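Long-range contacts in peptidyl-prolyl cis-trans isomerase FKBP13, chloroplastic (Arabidopsis thaliana, PDB 1U79), which catalyses cis-trans isomerisation of peptidyl-proline bonds, provides the major such activity of the chloroplast thylakoid lumen, and regulates accumulation of the Rieske protein: residues I33-V38 with F121-I126; F16-V21 with G87-R92; L97-R102 with C111-A116; A27-L32 with G73-D78; Y23-V28 with M83-K88. All coordinates share one frame; numbering follows the deposited sequence.

Interaction 1. Residues I33-V38 with F121-I126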
# COMPACT_ATOMS: atom_id res chain seq x y z
N ILE A 33 4.94 -11.55 -5.33
CA ILE A 33 3.68 -11.17 -5.97
C ILE A 33 3.83 -9.96 -6.88
O ILE A 33 4.87 -9.29 -6.87
CB ILE A 33 2.60 -10.83 -4.93
CG1 ILE A 33 2.99 -9.58 -4.15
CG2 ILE A 33 2.41 -12.02 -3.99
CD1 ILE A 33 1.91 -9.06 -3.20
N LYS A 34 2.78 -9.69 -7.65
CA LYS A 34 2.74 -8.56 -8.57
C LYS A 34 1.59 -7.64 -8.19
O LYS A 34 0.49 -8.12 -7.90
CB LYS A 34 2.47 -9.01 -10.01
CG LYS A 34 3.53 -9.86 -10.67
CD LYS A 34 3.09 -10.14 -12.11
CE LYS A 34 4.11 -10.95 -12.87
NZ LYS A 34 3.68 -11.16 -14.28
N ALA A 35 1.84 -6.34 -8.23
CA ALA A 35 0.79 -5.39 -7.91
C ALA A 35 0.93 -4.09 -8.68
O ALA A 35 2.03 -3.56 -8.82
CB ALA A 35 0.77 -5.09 -6.42
N HIS A 36 -0.19 -3.61 -9.21
CA HIS A 36 -0.20 -2.32 -9.88
C HIS A 36 -0.66 -1.39 -8.77
O HIS A 36 -1.34 -1.83 -7.84
CB HIS A 36 -1.17 -2.32 -11.05
CG HIS A 36 -0.52 -2.64 -12.36
ND1 HIS A 36 0.44 -1.82 -12.92
CD2 HIS A 36 -0.67 -3.69 -13.20
CE1 HIS A 36 0.86 -2.36 -14.05
NE2 HIS A 36 0.21 -3.50 -14.24
N TYR A 37 -0.30 -0.11 -8.84
CA TYR A 37 -0.69 0.81 -7.79
C TYR A 37 -0.53 2.27 -8.17
O TYR A 37 0.20 2.63 -9.09
CB TYR A 37 0.16 0.57 -6.53
CG TYR A 37 1.62 0.94 -6.69
CD1 TYR A 37 2.53 0.06 -7.28
CD2 TYR A 37 2.08 2.21 -6.32
CE1 TYR A 37 3.86 0.43 -7.49
CE2 TYR A 37 3.41 2.59 -6.53
CZ TYR A 37 4.28 1.70 -7.12
OH TYR A 37 5.58 2.09 -7.35
N VAL A 38 -1.24 3.11 -7.42
CA VAL A 38 -1.19 4.56 -7.56
C VAL A 38 -1.13 5.07 -6.13
O VAL A 38 -2.01 4.79 -5.32
CB VAL A 38 -2.44 5.16 -8.24
CG1 VAL A 38 -2.36 6.69 -8.17
CG2 VAL A 38 -2.53 4.72 -9.70
N PHE A 121 -3.09 4.68 -1.13
CA PHE A 121 -2.73 3.84 -2.27
C PHE A 121 -3.96 3.11 -2.78
O PHE A 121 -4.84 2.73 -2.00
CB PHE A 121 -1.70 2.77 -1.92
CG PHE A 121 -0.30 3.28 -1.71
CD1 PHE A 121 0.14 3.68 -0.45
CD2 PHE A 121 0.60 3.32 -2.77
CE1 PHE A 121 1.45 4.09 -0.24
CE2 PHE A 121 1.92 3.74 -2.58
CZ PHE A 121 2.35 4.12 -1.31
N ASP A 122 -4.01 2.95 -4.09
CA ASP A 122 -5.06 2.16 -4.72
C ASP A 122 -4.20 0.99 -5.14
O ASP A 122 -3.27 1.14 -5.94
CB ASP A 122 -5.64 2.88 -5.94
CG ASP A 122 -7.04 3.39 -5.69
OD1 ASP A 122 -7.38 3.64 -4.51
OD2 ASP A 122 -7.81 3.56 -6.67
N ILE A 123 -4.46 -0.18 -4.55
CA ILE A 123 -3.66 -1.35 -4.86
C ILE A 123 -4.43 -2.41 -5.63
O ILE A 123 -5.55 -2.78 -5.27
CB ILE A 123 -3.09 -1.99 -3.57
CG1 ILE A 123 -2.25 -0.95 -2.82
CG2 ILE A 123 -2.25 -3.22 -3.92
CD1 ILE A 123 -1.46 -1.50 -1.66
N GLU A 124 -3.81 -2.89 -6.71
CA GLU A 124 -4.39 -3.94 -7.52
C GLU A 124 -3.48 -5.14 -7.38
O GLU A 124 -2.40 -5.21 -7.98
CB GLU A 124 -4.50 -3.48 -8.98
CG GLU A 124 -5.65 -2.51 -9.18
CD GLU A 124 -5.62 -1.79 -10.50
OE1 GLU A 124 -5.61 -2.46 -11.55
OE2 GLU A 124 -5.60 -0.55 -10.49
N TYR A 125 -3.91 -6.08 -6.54
CA TYR A 125 -3.16 -7.31 -6.29
C TYR A 125 -3.47 -8.27 -7.43
O TYR A 125 -4.52 -8.92 -7.46
CB TYR A 125 -3.60 -7.92 -4.95
CG TYR A 125 -2.95 -9.26 -4.62
CD1 TYR A 125 -3.62 -10.19 -3.83
CD2 TYR A 125 -1.68 -9.59 -5.10
CE1 TYR A 125 -3.05 -11.43 -3.53
CE2 TYR A 125 -1.10 -10.83 -4.82
CZ TYR A 125 -1.80 -11.74 -4.03
OH TYR A 125 -1.24 -12.96 -3.75
N ILE A 126 -2.55 -8.35 -8.39
CA ILE A 126 -2.71 -9.21 -9.56
C ILE A 126 -2.60 -10.68 -9.18
O ILE A 126 -3.30 -11.53 -9.73
CB ILE A 126 -1.64 -8.89 -10.63
CG1 ILE A 126 -1.64 -7.39 -10.91
CG2 ILE A 126 -1.94 -9.66 -11.92
CD1 ILE A 126 -2.97 -6.87 -11.44

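Interaction 2. Residues F16-V21 with G87-R92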
# COMPACT_ATOMS: atom_id res chain seq x y z
N PHE A 16 -8.54 0.62 5.46
CA PHE A 16 -8.72 0.09 4.13
C PHE A 16 -10.19 0.01 3.74
O PHE A 16 -11.08 0.13 4.58
CB PHE A 16 -8.16 -1.33 4.06
CG PHE A 16 -9.09 -2.37 4.66
CD1 PHE A 16 -9.25 -2.46 6.04
CD2 PHE A 16 -9.86 -3.19 3.84
CE1 PHE A 16 -10.17 -3.36 6.60
CE2 PHE A 16 -10.79 -4.09 4.39
CZ PHE A 16 -10.94 -4.17 5.78
N CYS A 17 -10.41 -0.21 2.45
CA CYS A 17 -11.74 -0.43 1.90
C CYS A 17 -11.48 -1.28 0.67
O CYS A 17 -10.61 -0.96 -0.14
CB CYS A 17 -12.44 0.88 1.50
SG CYS A 17 -11.58 1.87 0.24
N ASP A 18 -12.19 -2.40 0.55
CA ASP A 18 -12.03 -3.27 -0.60
C ASP A 18 -13.00 -2.84 -1.70
O ASP A 18 -14.18 -3.22 -1.69
CB ASP A 18 -12.27 -4.74 -0.22
CG ASP A 18 -11.04 -5.38 0.42
OD1 ASP A 18 -9.91 -5.06 -0.02
OD2 ASP A 18 -11.19 -6.21 1.34
N LYS A 19 -12.50 -2.05 -2.64
CA LYS A 19 -13.31 -1.56 -3.75
C LYS A 19 -13.80 -2.74 -4.59
O LYS A 19 -14.92 -2.74 -5.09
CB LYS A 19 -12.49 -0.59 -4.61
CG LYS A 19 -12.09 0.68 -3.87
CD LYS A 19 -11.41 1.68 -4.80
CE LYS A 19 -11.48 3.09 -4.23
NZ LYS A 19 -10.89 4.09 -5.17
N VAL A 20 -12.95 -3.74 -4.74
CA VAL A 20 -13.32 -4.94 -5.46
C VAL A 20 -12.66 -6.11 -4.74
O VAL A 20 -11.44 -6.17 -4.63
CB VAL A 20 -12.85 -4.94 -6.92
CG1 VAL A 20 -13.31 -6.23 -7.60
CG2 VAL A 20 -13.41 -3.73 -7.66
N VAL A 21 -13.48 -7.02 -4.23
CA VAL A 21 -12.96 -8.19 -3.53
C VAL A 21 -12.38 -9.17 -4.54
O VAL A 21 -13.00 -9.45 -5.56
CB VAL A 21 -14.08 -8.90 -2.74
CG1 VAL A 21 -13.52 -10.15 -2.06
CG2 VAL A 21 -14.68 -7.93 -1.74
N GLY A 87 -7.92 -8.68 -6.35
CA GLY A 87 -8.64 -7.64 -5.64
C GLY A 87 -8.11 -6.24 -5.85
O GLY A 87 -6.98 -6.04 -6.31
N LYS A 88 -8.94 -5.25 -5.54
CA LYS A 88 -8.53 -3.85 -5.63
C LYS A 88 -8.87 -3.24 -4.29
O LYS A 88 -10.03 -3.24 -3.87
CB LYS A 88 -9.29 -3.10 -6.72
CG LYS A 88 -8.94 -1.61 -6.78
CD LYS A 88 -9.79 -0.91 -7.83
CE LYS A 88 -9.44 0.56 -7.95
NZ LYS A 88 -10.34 1.21 -8.93
N ARG A 89 -7.84 -2.73 -3.62
CA ARG A 89 -8.02 -2.17 -2.30
C ARG A 89 -7.42 -0.78 -2.17
O ARG A 89 -6.38 -0.48 -2.75
CB ARG A 89 -7.36 -3.09 -1.26
CG ARG A 89 -7.30 -2.50 0.15
CD ARG A 89 -6.77 -3.51 1.17
NE ARG A 89 -7.70 -4.61 1.40
CZ ARG A 89 -7.52 -5.57 2.30
NH1 ARG A 89 -8.43 -6.52 2.45
NH2 ARG A 89 -6.41 -5.58 3.05
N THR A 90 -8.09 0.07 -1.41
CA THR A 90 -7.57 1.40 -1.17
C THR A 90 -7.02 1.34 0.24
O THR A 90 -7.66 0.76 1.13
CB THR A 90 -8.66 2.47 -1.27
OG1 THR A 90 -9.19 2.49 -2.60
CG2 THR A 90 -8.09 3.84 -0.96
N LEU A 91 -5.84 1.90 0.45
CA LEU A 91 -5.23 1.90 1.77
C LEU A 91 -4.89 3.31 2.21
O LEU A 91 -4.40 4.12 1.42
CB LEU A 91 -3.92 1.09 1.77
CG LEU A 91 -3.88 -0.43 1.63
CD1 LEU A 91 -2.40 -0.84 1.57
CD2 LEU A 91 -4.59 -1.11 2.81
N ARG A 92 -5.17 3.59 3.48
CA ARG A 92 -4.85 4.88 4.09
C ARG A 92 -3.80 4.51 5.13
O ARG A 92 -4.09 3.80 6.09
CB ARG A 92 -6.06 5.52 4.77
CG ARG A 92 -5.74 6.87 5.40
CD ARG A 92 -7.00 7.74 5.55
NE ARG A 92 -6.68 9.05 6.13
CZ ARG A 92 -6.48 9.24 7.43
NH1 ARG A 92 -6.56 8.21 8.26
NH2 ARG A 92 -6.17 10.43 7.90

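Interaction 3. Residues L97-R102 with C111-A116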
# COMPACT_ATOMS: atom_id res chain seq x y z
N LEU A 97 3.55 3.98 9.69
CA LEU A 97 3.65 2.76 8.89
C LEU A 97 4.10 3.04 7.45
O LEU A 97 3.97 2.19 6.57
CB LEU A 97 2.30 2.03 8.87
CG LEU A 97 1.76 1.70 10.28
CD1 LEU A 97 0.38 1.06 10.17
CD2 LEU A 97 2.73 0.77 10.99
N ALA A 98 4.61 4.24 7.21
CA ALA A 98 5.08 4.59 5.88
C ALA A 98 6.50 5.14 5.98
O ALA A 98 7.42 4.40 6.30
CB ALA A 98 4.14 5.60 5.22
N TYR A 99 6.69 6.43 5.73
CA TYR A 99 8.02 7.02 5.79
C TYR A 99 8.29 7.93 7.01
O TYR A 99 9.31 8.61 7.07
CB TYR A 99 8.29 7.78 4.49
CG TYR A 99 8.19 6.89 3.28
CD1 TYR A 99 9.19 5.95 2.99
CD2 TYR A 99 7.09 6.96 2.42
CE1 TYR A 99 9.08 5.10 1.89
CE2 TYR A 99 6.98 6.11 1.32
CZ TYR A 99 7.97 5.19 1.07
OH TYR A 99 7.85 4.34 -0.01
N GLY A 100 7.37 7.93 7.96
CA GLY A 100 7.55 8.73 9.16
C GLY A 100 7.84 10.21 8.95
O GLY A 100 7.49 10.77 7.92
N ASP A 101 8.47 10.84 9.94
CA ASP A 101 8.78 12.27 9.85
C ASP A 101 9.99 12.53 8.97
O ASP A 101 10.42 13.67 8.82
CB ASP A 101 9.03 12.85 11.23
CG ASP A 101 7.82 12.75 12.12
OD1 ASP A 101 6.72 13.11 11.65
OD2 ASP A 101 7.98 12.33 13.28
N ARG A 102 10.52 11.47 8.39
CA ARG A 102 11.68 11.56 7.53
C ARG A 102 11.24 11.95 6.12
O ARG A 102 11.89 12.77 5.47
CB ARG A 102 12.35 10.19 7.52
CG ARG A 102 13.83 10.17 7.28
CD ARG A 102 14.31 8.75 7.53
NE ARG A 102 15.74 8.57 7.30
CZ ARG A 102 16.38 7.42 7.45
NH1 ARG A 102 15.71 6.34 7.84
NH2 ARG A 102 17.68 7.33 7.22
N CYS A 111 10.95 17.12 0.31
CA CYS A 111 10.68 15.75 -0.12
C CYS A 111 9.40 15.55 -0.93
O CYS A 111 8.38 16.18 -0.67
CB CYS A 111 10.61 14.85 1.12
SG CYS A 111 11.94 15.05 2.35
N LEU A 112 9.47 14.65 -1.92
CA LEU A 112 8.32 14.32 -2.76
C LEU A 112 7.19 13.89 -1.82
O LEU A 112 6.03 14.21 -2.02
CB LEU A 112 8.68 13.16 -3.70
CG LEU A 112 7.57 12.65 -4.63
CD1 LEU A 112 7.19 13.75 -5.61
CD2 LEU A 112 8.04 11.41 -5.38
N ILE A 113 7.57 13.12 -0.80
CA ILE A 113 6.64 12.67 0.23
C ILE A 113 7.07 13.43 1.48
O ILE A 113 8.07 13.10 2.12
CB ILE A 113 6.74 11.16 0.48
CG1 ILE A 113 6.15 10.40 -0.70
CG2 ILE A 113 6.01 10.78 1.77
CD1 ILE A 113 6.29 8.89 -0.59
N PRO A 114 6.33 14.49 1.84
CA PRO A 114 6.62 15.30 3.01
C PRO A 114 6.67 14.51 4.30
O PRO A 114 6.06 13.43 4.42
CB PRO A 114 5.47 16.31 3.03
CG PRO A 114 5.10 16.43 1.60
CD PRO A 114 5.14 15.00 1.14
N PRO A 115 7.41 15.03 5.29
CA PRO A 115 7.51 14.34 6.58
C PRO A 115 6.10 14.19 7.16
O PRO A 115 5.24 15.06 6.95
CB PRO A 115 8.35 15.30 7.41
CG PRO A 115 9.26 15.95 6.37
CD PRO A 115 8.30 16.20 5.23
N ALA A 116 5.86 13.09 7.87
CA ALA A 116 4.59 12.82 8.54
C ALA A 116 3.40 12.75 7.60
O ALA A 116 2.28 13.12 7.96
CB ALA A 116 4.33 13.89 9.61
O HOH W 1 6.38 10.83 5.64

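Interaction 4. Residues A27-L32 with G73-D78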
# COMPACT_ATOMS: atom_id res chain seq x y z
N ALA A 27 -3.42 -13.50 -0.06
CA ALA A 27 -1.99 -13.32 -0.20
C ALA A 27 -1.30 -14.17 0.86
O ALA A 27 -1.83 -14.35 1.95
CB ALA A 27 -1.62 -11.84 -0.00
N VAL A 28 -0.13 -14.71 0.53
CA VAL A 28 0.62 -15.54 1.46
C VAL A 28 1.98 -14.96 1.82
O VAL A 28 2.73 -14.51 0.95
CB VAL A 28 0.83 -16.96 0.89
CG1 VAL A 28 -0.50 -17.72 0.84
CG2 VAL A 28 1.43 -16.87 -0.49
N LYS A 29 2.28 -14.98 3.11
CA LYS A 29 3.53 -14.49 3.67
C LYS A 29 4.75 -15.07 2.95
O LYS A 29 4.89 -16.30 2.84
CB LYS A 29 3.58 -14.90 5.15
CG LYS A 29 3.97 -13.82 6.14
CD LYS A 29 5.47 -13.62 6.23
CE LYS A 29 5.81 -12.81 7.47
NZ LYS A 29 5.02 -11.54 7.57
N GLY A 30 5.63 -14.21 2.45
CA GLY A 30 6.84 -14.66 1.78
C GLY A 30 6.78 -14.95 0.29
O GLY A 30 7.79 -15.29 -0.32
N GLN A 31 5.60 -14.82 -0.31
CA GLN A 31 5.42 -15.09 -1.73
C GLN A 31 5.78 -13.89 -2.60
O GLN A 31 5.58 -12.74 -2.21
CB GLN A 31 3.98 -15.51 -2.01
CG GLN A 31 3.68 -15.88 -3.45
CD GLN A 31 2.40 -16.72 -3.58
OE1 GLN A 31 1.31 -16.28 -3.21
NE2 GLN A 31 2.55 -17.94 -4.10
N LEU A 32 6.34 -14.17 -3.77
CA LEU A 32 6.69 -13.11 -4.72
C LEU A 32 5.39 -12.79 -5.43
O LEU A 32 4.81 -13.67 -6.07
CB LEU A 32 7.72 -13.60 -5.74
CG LEU A 32 8.36 -12.49 -6.59
CD1 LEU A 32 9.26 -11.65 -5.71
CD2 LEU A 32 9.18 -13.09 -7.74
N GLY A 73 -1.13 -4.05 5.12
CA GLY A 73 -2.29 -3.71 4.31
C GLY A 73 -2.67 -4.72 3.25
O GLY A 73 -3.82 -4.75 2.82
N ILE A 74 -1.71 -5.55 2.82
CA ILE A 74 -1.98 -6.55 1.80
C ILE A 74 -2.08 -7.95 2.40
O ILE A 74 -2.92 -8.75 2.01
CB ILE A 74 -0.86 -6.54 0.74
CG1 ILE A 74 -0.85 -5.19 0.03
CG2 ILE A 74 -1.06 -7.67 -0.26
CD1 ILE A 74 0.40 -4.96 -0.83
N LEU A 75 -1.21 -8.24 3.36
CA LEU A 75 -1.20 -9.55 3.99
C LEU A 75 -2.19 -9.62 5.15
O LEU A 75 -2.62 -10.70 5.55
CB LEU A 75 0.21 -9.85 4.52
CG LEU A 75 0.63 -11.31 4.66
CD1 LEU A 75 0.53 -12.01 3.32
CD2 LEU A 75 2.06 -11.36 5.17
N GLY A 76 -2.55 -8.46 5.68
CA GLY A 76 -3.47 -8.43 6.79
C GLY A 76 -2.75 -8.20 8.10
O GLY A 76 -1.54 -8.41 8.19
N SER A 77 -3.51 -7.79 9.11
CA SER A 77 -3.01 -7.49 10.44
C SER A 77 -4.26 -7.48 11.34
O SER A 77 -5.34 -7.82 10.88
CB SER A 77 -2.36 -6.10 10.43
OG SER A 77 -1.66 -5.84 11.63
N ASP A 78 -4.11 -7.11 12.60
CA ASP A 78 -5.28 -7.03 13.48
C ASP A 78 -6.26 -6.03 12.88
O ASP A 78 -5.91 -4.88 12.61
CB ASP A 78 -4.88 -6.58 14.88
CG ASP A 78 -4.47 -7.72 15.78
OD1 ASP A 78 -4.37 -8.87 15.29
OD2 ASP A 78 -4.25 -7.47 16.98

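Interaction 5. Residues Y23-V28 with M83-K88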
# COMPACT_ATOMS: atom_id res chain seq x y z
N TYR A 23 -11.01 -12.61 -6.45
CA TYR A 23 -11.71 -13.83 -6.81
C TYR A 23 -10.86 -15.06 -6.49
O TYR A 23 -11.36 -16.19 -6.49
CB TYR A 23 -12.06 -13.81 -8.30
CG TYR A 23 -10.85 -13.66 -9.20
CD1 TYR A 23 -10.12 -14.77 -9.60
CD2 TYR A 23 -10.43 -12.40 -9.62
CE1 TYR A 23 -8.97 -14.63 -10.38
CE2 TYR A 23 -9.28 -12.25 -10.41
CZ TYR A 23 -8.56 -13.37 -10.78
OH TYR A 23 -7.41 -13.24 -11.53
N GLY A 24 -9.59 -14.83 -6.19
CA GLY A 24 -8.69 -15.92 -5.89
C GLY A 24 -8.30 -16.10 -4.43
O GLY A 24 -8.99 -15.60 -3.53
N PRO A 25 -7.20 -16.81 -4.16
CA PRO A 25 -6.73 -17.05 -2.79
C PRO A 25 -6.14 -15.82 -2.13
O PRO A 25 -5.74 -14.86 -2.81
CB PRO A 25 -5.68 -18.14 -2.97
CG PRO A 25 -5.12 -17.84 -4.34
CD PRO A 25 -6.37 -17.54 -5.14
N GLU A 26 -6.09 -15.83 -0.80
CA GLU A 26 -5.53 -14.70 -0.08
C GLU A 26 -4.02 -14.67 -0.29
O GLU A 26 -3.42 -15.67 -0.69
CB GLU A 26 -5.86 -14.80 1.43
CG GLU A 26 -5.40 -16.07 2.13
CD GLU A 26 -5.79 -16.07 3.60
OE1 GLU A 26 -6.73 -15.33 3.96
OE2 GLU A 26 -5.18 -16.80 4.39
N ALA A 27 -3.42 -13.50 -0.06
CA ALA A 27 -1.99 -13.32 -0.20
C ALA A 27 -1.30 -14.17 0.86
O ALA A 27 -1.83 -14.35 1.95
CB ALA A 27 -1.62 -11.84 -0.00
N VAL A 28 -0.13 -14.71 0.53
CA VAL A 28 0.62 -15.54 1.46
C VAL A 28 1.98 -14.96 1.82
O VAL A 28 2.73 -14.51 0.95
CB VAL A 28 0.83 -16.96 0.89
CG1 VAL A 28 -0.50 -17.72 0.84
CG2 VAL A 28 1.43 -16.87 -0.49
N MET A 83 -5.72 -9.24 1.36
CA MET A 83 -6.28 -8.99 0.05
C MET A 83 -6.33 -10.36 -0.60
O MET A 83 -5.59 -11.27 -0.20
CB MET A 83 -5.37 -8.08 -0.78
CG MET A 83 -5.55 -6.60 -0.53
SD MET A 83 -4.63 -5.65 -1.76
CE MET A 83 -5.72 -5.77 -3.15
N LEU A 84 -7.20 -10.52 -1.59
CA LEU A 84 -7.32 -11.78 -2.31
C LEU A 84 -6.87 -11.50 -3.72
O LEU A 84 -7.01 -10.38 -4.21
CB LEU A 84 -8.77 -12.26 -2.34
CG LEU A 84 -9.48 -12.39 -1.00
CD1 LEU A 84 -10.84 -13.03 -1.25
CD2 LEU A 84 -8.64 -13.22 -0.04
N THR A 85 -6.33 -12.53 -4.37
CA THR A 85 -5.86 -12.42 -5.75
C THR A 85 -6.93 -11.79 -6.63
O THR A 85 -8.08 -12.23 -6.64
CB THR A 85 -5.48 -13.81 -6.29
OG1 THR A 85 -4.29 -14.26 -5.63
CG2 THR A 85 -5.24 -13.78 -7.79
N GLY A 86 -6.54 -10.76 -7.38
CA GLY A 86 -7.45 -10.07 -8.28
C GLY A 86 -8.24 -8.96 -7.61
O GLY A 86 -9.15 -8.37 -8.20
N GLY A 87 -7.92 -8.68 -6.35
CA GLY A 87 -8.64 -7.64 -5.64
C GLY A 87 -8.11 -6.24 -5.85
O GLY A 87 -6.98 -6.04 -6.31
N LYS A 88 -8.94 -5.25 -5.54
CA LYS A 88 -8.53 -3.85 -5.63
C LYS A 88 -8.87 -3.24 -4.29
O LYS A 88 -10.03 -3.24 -3.87
CB LYS A 88 -9.29 -3.10 -6.72
CG LYS A 88 -8.94 -1.61 -6.78
CD LYS A 88 -9.79 -0.91 -7.83
CE LYS A 88 -9.44 0.56 -7.95
NZ LYS A 88 -10.34 1.21 -8.93
O HOH W 2 -2.90 -15.02 -3.43

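Interaction 1. Residues I33-V38 with F121-I126
Y125 holds its CG anti to the backbone N (chi1 176°), and I33 puts CG1 in the crowded position between N and carbonyl carbon (chi1 66°), so the isoleucine crosses the phenol at about a right angle. CB, CG2 and CD1 of I33 all settle by one ring atom, with CB 3.7 Å from Y125 CE2, while K34 O lies at the ring's edge. Farther along, Y37 also takes the crowded first torsion; its ring runs alongside that of F121, CD2 to CD2 4.0 Å, and W70 meets both rings edge-to-face. These strands are antiparallel neighbours in the curled sheet of the FKBP domain, which forms most of this chain. Hydrogen-bonded pairs H36-E124 and V38-D122 alternate with non-hydrogen-bonded pairs A35-Y125 and Y37-I123. The straightest rung is E124 N to H36 O, 2.9 Å at 168°. Beside the non-hydrogen-bonded pair Y37-I123, Y37 CA approaches D122 O at 3.2 Å, a CA-H...O contact. A35, Y37, I123 and Y125 share the buried, mostly apolar face. An alanine in place of Y125 would remove the ring that I33 packs on and would probably loosen the packing against the loop residues A27 and T85. Polar residues suit the more exposed face, where H36 CB lies 4.1 Å from E124 CB, H36 ND1 bonds to S50 and D122 OD1 to T90.

Interaction 2. Residues F16-V21 with G87-R92
D18 OD1 is the best-held side-chain oxygen here, gripped by two N-H groups of R89: a short, straight bond from NE (2.7 Å, 167°) and a weak one from NH1. The other carboxylate oxygen, OD2, takes NH1 of R89 on its syn lone pair at 3.0 Å. The arginine thus holds the aspartate side-on with NE and one terminal nitrogen, although NE meets OD1 from above the carboxylate plane. Extended as far as CD, the R89 chain bends at chi3 (-69°) to lie beside D18. F16 CD2 sits over one guanidinium face, 3.6 Å from R89 NE, with ring and guanidinium planes 46° apart. F16 CB also packs on L91 CD2 at 3.8 Å.

On the sheet face of C17 and T90, the cysteine SG presses to 3.3 Å from T90 CB; SG forms a disulfide with C5, and T90 OG1 bonds to D122. The strands are antiparallel, and T90 N gives a nearly linear bond to C17 O (3.0 Å). Beyond D18 the ladder is broken by a classic beta bulge, in which K19 and V20 both face K88. Pairing resumes there, with K88 N to V20 O at 2.8 Å and a return bond from V20 N to K88 O.

R89 NH2 donates to the carbonyls of G73 and P81, so the guanidinium of this buried residue is gripped from several directions. The aspartate beside it probably offsets its positive charge, while the neutral carbonyls satisfy NH2.

Interaction 3. Residues L97-R102 with C111-A116
Both segments belong to the long excursion between strands 88-93 and 119-128 of the FKBP fold, and they flank the small hairpin of strands 104-107 and 110-111 at its tip. The central bond runs from A116 N to G100 O, 2.8 Å long and fairly straight (161°), with the donor well above the carbonyl plane. G100 O has a second donor: a water 2.5 Å away, which also donates to P114 O at 2.9 Å and so bridges the two arms. On the apolar side the I113 side chain crosses Y99 at about a right angle, pressing the methyl CD1 to 3.4 Å from Y99 CE2. At the outer end P115 CB comes within 3.0 Å of D101 O, and D101 OD1 lies near the methyl of A116.

Backbone shape places these groups. Glycine suits the place of G100, whose phi is positive (54°), and the consecutive prolines P114 and P115 limit the flexibility of the arm that presents A116. Y99 carries CG anti to its carbonyl carbon, which helps turn the ring toward I113.

In the next shell, Y99 and I113 both rest on A104 and L119, joining the arms to the hairpin and to the last strand. L112 and I113 face A104 as a classic beta bulge where the chain turns a corner. The hairpin is closed by the C106-C111 disulfide, so a change of redox state could be felt nearby. The C111 end of that link places SG 3.9 Å from R102 O.

Interaction 4. Residues A27-L32 with G73-D78
This is a small apolar contact in which the last turn of helix 68-75 leans on the loop before strand 32-40. L75 carries most of it. Its CG stands anti to the backbone N (chi1 -154°), which spreads the two methyls along the loop. CD1 lies against backbone atoms, 3.5 Å from K29 N and 3.6 Å from A27 O, and reaches the methyl of A27 as well. CD2 faces the K29 side chain, pressed tightly on its CG at 3.3 Å. The lysine crosses the leucine at about a right angle and, bent at chi2 and chi4, keeps its aliphatic part on the methyl while NZ bonds to the carbonyl of G62. As in other FKBP folds, the helix packs over the curved sheet, and I74 turns toward F59 and I123 of that sheet. I74 CG2 also meets A27 CB at 4.2 Å, a spot where a small residue lets loop and helix come close. An alanine in place of L75 would lose both methyl contacts and would probably leave the loop at K29 less firmly held. G76, just past the helix, and G30, inside a type II turn from V28 to Q31 closed by Q31 N to V28 O at 3.1 Å, both have positive phi, which suits glycine.

Interaction 5. Residues Y23-V28 with M83-K88
T85 O accepts two backbone donors from the opposing loop. G24 N lies on a lone pair at 3.0 Å, whereas Y23 N arrives nearly along the C=O axis in a more bent bond (133°). The Y23 ring folds back so that this same oxygen sits over one face, offset toward the rim. P25 O receives T85 N at 2.9 Å (166°), the donor standing above the carbonyl plane, and also a water that bridges it to T85 OG1. Farther along, M83 O takes A27 N at 3.1 Å, and the E26 CA-H approaches the same oxygen. L84 O is answered within its own loop by G87 N, closing a type II turn. Glycine fits G24, where a CB would collide with T85. It also fits G86, which has positive phi, with Y23 CE2 3.6 Å from G86 CA. L84 CD2 adds apolar contact, 3.5 Å from E26 CB. The two irregular loops thus pair much like strands, with a single bridge between E26 and L84. At the start of the second loop M83 N bonds to the carbonyl of I74 in helix 68-75; farther on, G86 and G87 both face Y125 of strand 119-128 as a G1 beta bulge.

From the N terminus, segments 16-21, 23-28, 27-32 and 33-38 open interactions 2, 5, 4 and 1 in turn. Interaction 4 closes first, at helix 68-75; interaction 5, which shares A27 and V28 with it, closes next, and interaction 2 follows directly, sharing G87 and K88 with interaction 5. Interaction 4 falls within the span of interaction 2. Interaction 3 opens and closes later, a short loop enclosed by interaction 1, whose span crosses those of 2, 4 and 5. Strand 119-128 unites the sheet: it pairs with strand 32-40 in interaction 1 and, on its other edge, with strand 88-93, while Y125 touches interactions 4 and 5. Interaction 3 lies apart, its centre about 28 Å from that of interaction 5.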